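Local coordinates for acid phosphatase (Bacillus anthracis, PDB 2I33) that hydrolyses phosphate monoesters at acid pH as a class C acid phosphatase of the HAD superfamily, with a magnesium ion bound in its active site, at the interface of chains A and B. Sequence-based numbering; all coordinates share one arbitrary frame. Chains: chain A/B, Acid phosphatase.

Contact 1: the interface of chains A and B. Residues chain A 20, 218, 222-223, 226, 242; chain B 22, 25.
The guanidinium group of A:Arg242 lies with one face against the thioether of B:Met22, whose sulfur SD sits over the centre of the plane, 3.5 Å from A:Arg242 CZ. At the edge of the same group, nearly in its plane, A:Glu223 OE2 accepts a hydrogen bond from A:Arg242 NH2 (2.9 Å, 157° at the hydrogen) that is also a salt bridge. The nitrogen approaches that carboxylate from above its plane. In this class C acid phosphatase of the HAD superfamily the pair belongs to one subunit, linking helix 221-226 to helix 235-244, and it helps to set the rotation of the guanidinium, which presents a flat face to the other chain.

The indole of A:Trp222 is used differently. One face is occupied from within its own chain by A:Glu223 CB, while B:Leu25 CG meets the edge of the ring in plane, 4.0 Å from A:Trp222 CZ3. The neighbouring rim carbon CH2 touches the methyl CE of B:Met22 at 3.4 Å. A first torsion of 66° places CG of A:Trp222 between its backbone N and carbonyl carbon, and the six-membered end of the indole reaches the partner.

B:Met22 is bent at both chi2 and chi3, which brings SD over the arginine and swings CE between the indole rim and the A:Glu223 carboxylate. The methyl lies 3.5 Å from A:Glu223 CD, and the two side chains cross at about a right angle. A:Arg242 NH2 lies 3.6 Å from B:Met22 CE.

Further along helix 21-29, B:Leu25 reaches tip to tip toward A:Leu226, with its CD2 methyl packed tightly against A:Leu226 CD1 at 3.4 Å. That same methyl also approaches A:Arg242 CA, at 3.9 Å, and the leucine crosses the aliphatic stem of the arginine nearly perpendicularly.

Contact 2: the interface of chains A and B. Residues chain A 19-20, 242-243; chain B 18, 20-22.
B:Leu21 packs along A:Gln19 and ends over the imidazole of A:His243. From its base outward, CB of B:Leu21 lies 4.0 Å from A:Gln19 CB, and CG comes near the amide oxygen OE1 of the same glutamine. The two side chains run side by side and point the same way. At the tip the branches part. CD1 sits over one face of the A:His243 ring, offset toward the rim, in a CH-pi contact 3.6 Å from the ring centroid. CD2 turns to the stem of A:Arg242 and meets its CB at 3.6 Å. With CG anti to the backbone N (chi1 -171°), the fork is directed at A:Arg242 and A:His243, neighbours on helix 235-244.

The A:Gln19 side chain is itself anchored within its subunit: A:Arg242 NH1 donates to OE1 over 2.8 Å, nearly straight at 168°. The acceptor lies in the guanidinium plane, whereas the nitrogen stands above the plane of the amide carbonyl. This bond probably helps to keep the glutamine alongside the leucine.

Backbone recognition accompanies the packing. B:Met22 N donates to the main-chain oxygen A:Gln19 O (3.0 Å), with the donor tilted from the carbonyl plane. The carbonyl O of B:Asp18 rests against A:Gln19 CA at 3.4 Å. A:His243 NE2 and B:Asp18 OD1 are 4.5 Å apart, not in contact, although the carboxylate might favour a protonated histidine.

In the fold, the 3-10 turn 16-20 of chain A, close to the N-terminal end of the model, and its C-terminal helix 235-244 together receive the 3-10 turn 16-20 and the start of helix 21-29 of chain B.

Contact 1: the interface of chains A and B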
# COMPACT_ATOMS: atom_id res chain seq x y z
N GLN A 20 -9.43 -4.97 -13.10
CA GLN A 20 -9.43 -4.27 -11.79
C GLN A 20 -9.69 -5.21 -10.63
O GLN A 20 -9.55 -4.82 -9.45
CB GLN A 20 -10.61 -3.29 -11.70
CG GLN A 20 -10.86 -2.36 -12.86
CD GLN A 20 -12.08 -1.47 -12.63
OE1 GLN A 20 -12.77 -1.56 -11.59
NE2 GLN A 20 -12.37 -0.60 -13.60
N MET A 218 -6.42 0.57 -7.23
CA MET A 218 -7.64 0.47 -8.03
C MET A 218 -7.66 1.46 -9.18
O MET A 218 -8.19 1.19 -10.27
CB MET A 218 -8.86 0.75 -7.15
CG MET A 218 -9.04 -0.25 -5.98
SD MET A 218 -10.53 0.11 -5.09
CE MET A 218 -10.01 1.60 -4.23
N TRP A 222 -1.44 7.01 -11.27
CA TRP A 222 -0.53 5.98 -11.76
C TRP A 222 -1.07 5.39 -13.06
O TRP A 222 -0.31 5.08 -13.97
CB TRP A 222 -0.32 4.89 -10.71
CG TRP A 222 -1.51 4.10 -10.41
CD1 TRP A 222 -2.44 4.33 -9.44
CD2 TRP A 222 -1.91 2.90 -11.06
NE1 TRP A 222 -3.39 3.35 -9.45
CE2 TRP A 222 -3.09 2.45 -10.44
CE3 TRP A 222 -1.37 2.16 -12.11
CZ2 TRP A 222 -3.72 1.28 -10.83
CZ3 TRP A 222 -2.02 1.00 -12.50
CH2 TRP A 222 -3.18 0.59 -11.89
N GLU A 223 -2.39 5.27 -13.14
CA GLU A 223 -3.04 4.78 -14.33
C GLU A 223 -3.15 5.87 -15.38
O GLU A 223 -2.84 5.66 -16.53
CB GLU A 223 -4.43 4.22 -14.04
CG GLU A 223 -5.11 3.68 -15.31
CD GLU A 223 -6.55 3.25 -15.12
OE1 GLU A 223 -7.09 3.45 -14.02
OE2 GLU A 223 -7.12 2.72 -16.10
N LEU A 226 -0.16 6.42 -17.49
CA LEU A 226 0.03 5.48 -18.60
C LEU A 226 -0.69 5.90 -19.87
O LEU A 226 -0.27 5.55 -20.96
CB LEU A 226 -0.44 4.08 -18.20
CG LEU A 226 0.38 3.46 -17.06
CD1 LEU A 226 -0.41 2.31 -16.53
CD2 LEU A 226 1.74 3.02 -17.52
N ARG A 242 -1.99 -1.00 -21.07
CA ARG A 242 -1.84 -1.70 -19.80
C ARG A 242 -0.90 -2.88 -20.00
O ARG A 242 0.03 -3.05 -19.24
CB ARG A 242 -3.20 -2.18 -19.30
CG ARG A 242 -4.10 -1.06 -18.85
CD ARG A 242 -5.48 -1.61 -18.52
NE ARG A 242 -6.32 -0.60 -17.87
CZ ARG A 242 -7.46 -0.89 -17.23
NH1 ARG A 242 -7.90 -2.14 -17.16
NH2 ARG A 242 -8.16 0.09 -16.68
N MET B 22 -4.33 -5.06 -13.26
CA MET B 22 -4.17 -3.71 -12.67
C MET B 22 -3.34 -3.75 -11.39
O MET B 22 -2.52 -2.87 -11.14
CB MET B 22 -5.51 -3.05 -12.42
CG MET B 22 -6.17 -2.66 -13.69
SD MET B 22 -5.32 -1.29 -14.51
CE MET B 22 -6.05 0.13 -13.72
N LEU B 25 0.18 -3.99 -12.55
CA LEU B 25 0.60 -2.78 -13.22
C LEU B 25 0.88 -1.71 -12.19
O LEU B 25 1.87 -0.99 -12.26
CB LEU B 25 -0.47 -2.36 -14.23
CG LEU B 25 -0.12 -1.25 -15.19
CD1 LEU B 25 1.01 -1.66 -16.14
CD2 LEU B 25 -1.38 -0.90 -15.98

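Contact 2: the interface of chains A and B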
# COMPACT_ATOMS: atom_id res chain seq x y z
N GLN A 19 -10.04 -6.42 -15.36
CA GLN A 19 -8.63 -6.26 -15.01
C GLN A 19 -8.38 -5.60 -13.66
O GLN A 19 -7.25 -5.66 -13.12
CB GLN A 19 -7.91 -5.51 -16.13
CG GLN A 19 -7.93 -6.28 -17.44
CD GLN A 19 -7.32 -5.52 -18.58
OE1 GLN A 19 -6.76 -4.45 -18.36
NE2 GLN A 19 -7.36 -6.08 -19.78
N GLN A 20 -9.43 -4.97 -13.10
CA GLN A 20 -9.43 -4.27 -11.79
C GLN A 20 -9.69 -5.21 -10.63
O GLN A 20 -9.55 -4.82 -9.45
CB GLN A 20 -10.61 -3.29 -11.70
CG GLN A 20 -10.86 -2.36 -12.86
CD GLN A 20 -12.08 -1.47 -12.63
OE1 GLN A 20 -12.77 -1.56 -11.59
NE2 GLN A 20 -12.37 -0.60 -13.60
N ARG A 242 -1.99 -1.00 -21.07
CA ARG A 242 -1.84 -1.70 -19.80
C ARG A 242 -0.90 -2.88 -20.00
O ARG A 242 0.03 -3.05 -19.24
CB ARG A 242 -3.20 -2.18 -19.30
CG ARG A 242 -4.10 -1.06 -18.85
CD ARG A 242 -5.48 -1.61 -18.52
NE ARG A 242 -6.32 -0.60 -17.87
CZ ARG A 242 -7.46 -0.89 -17.23
NH1 ARG A 242 -7.90 -2.14 -17.16
NH2 ARG A 242 -8.16 0.09 -16.68
N HIS A 243 -1.14 -3.68 -21.04
CA HIS A 243 -0.26 -4.82 -21.30
C HIS A 243 1.18 -4.43 -21.62
O HIS A 243 2.14 -5.05 -21.15
CB HIS A 243 -0.83 -5.67 -22.42
CG HIS A 243 -1.95 -6.55 -21.98
ND1 HIS A 243 -3.25 -6.10 -21.88
CD2 HIS A 243 -1.96 -7.85 -21.60
CE1 HIS A 243 -4.02 -7.10 -21.48
NE2 HIS A 243 -3.26 -8.17 -21.30
N ASP B 18 -6.05 -12.39 -16.08
CA ASP B 18 -6.40 -11.03 -16.50
C ASP B 18 -6.85 -10.18 -15.31
O ASP B 18 -6.60 -9.00 -15.27
CB ASP B 18 -7.51 -10.99 -17.57
CG ASP B 18 -6.98 -11.17 -18.99
OD1 ASP B 18 -5.75 -11.19 -19.18
OD2 ASP B 18 -7.83 -11.26 -19.91
N GLN B 20 -5.64 -9.93 -12.50
CA GLN B 20 -4.49 -9.46 -11.74
C GLN B 20 -3.85 -8.25 -12.40
O GLN B 20 -2.92 -7.66 -11.83
CB GLN B 20 -3.41 -10.55 -11.65
CG GLN B 20 -2.49 -10.36 -10.44
CD GLN B 20 -1.28 -11.29 -10.42
OE1 GLN B 20 -0.93 -11.83 -9.33
NE2 GLN B 20 -0.65 -11.48 -11.57
N LEU B 21 -4.28 -7.92 -13.62
CA LEU B 21 -3.49 -7.01 -14.45
C LEU B 21 -3.26 -5.67 -13.76
O LEU B 21 -2.12 -5.22 -13.62
CB LEU B 21 -4.13 -6.83 -15.80
CG LEU B 21 -3.29 -6.09 -16.82
CD1 LEU B 21 -3.70 -6.57 -18.19
CD2 LEU B 21 -3.47 -4.60 -16.69
N MET B 22 -4.33 -5.06 -13.26
CA MET B 22 -4.17 -3.71 -12.67
C MET B 22 -3.34 -3.75 -11.39
O MET B 22 -2.52 -2.87 -11.14
CB MET B 22 -5.51 -3.05 -12.42
CG MET B 22 -6.17 -2.66 -13.69
SD MET B 22 -5.32 -1.29 -14.51
CE MET B 22 -6.05 0.13 -13.72

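Contact 1 and contact 2 adjoin, their C-alpha centres about 7 Å apart, and share A:Gln20, A:Arg242 and B:Met22. Both lie along helix 21-29 of chain B: contact 2 takes its first turn, and contact 1 continues toward B:Leu25. On chain A, helix 235-244 and the end of the 3-10 turn 16-20 serve both; helix 221-226 joins in contact 1. The guanidinium of A:Arg242 bonds within its own subunit through different nitrogens, NH2 in contact 1 and NH1 in contact 2. Two-fold symmetry repeats the pair with the chains exchanged; this arrangement would suit a dimer, though the structure alone does not establish one in solution.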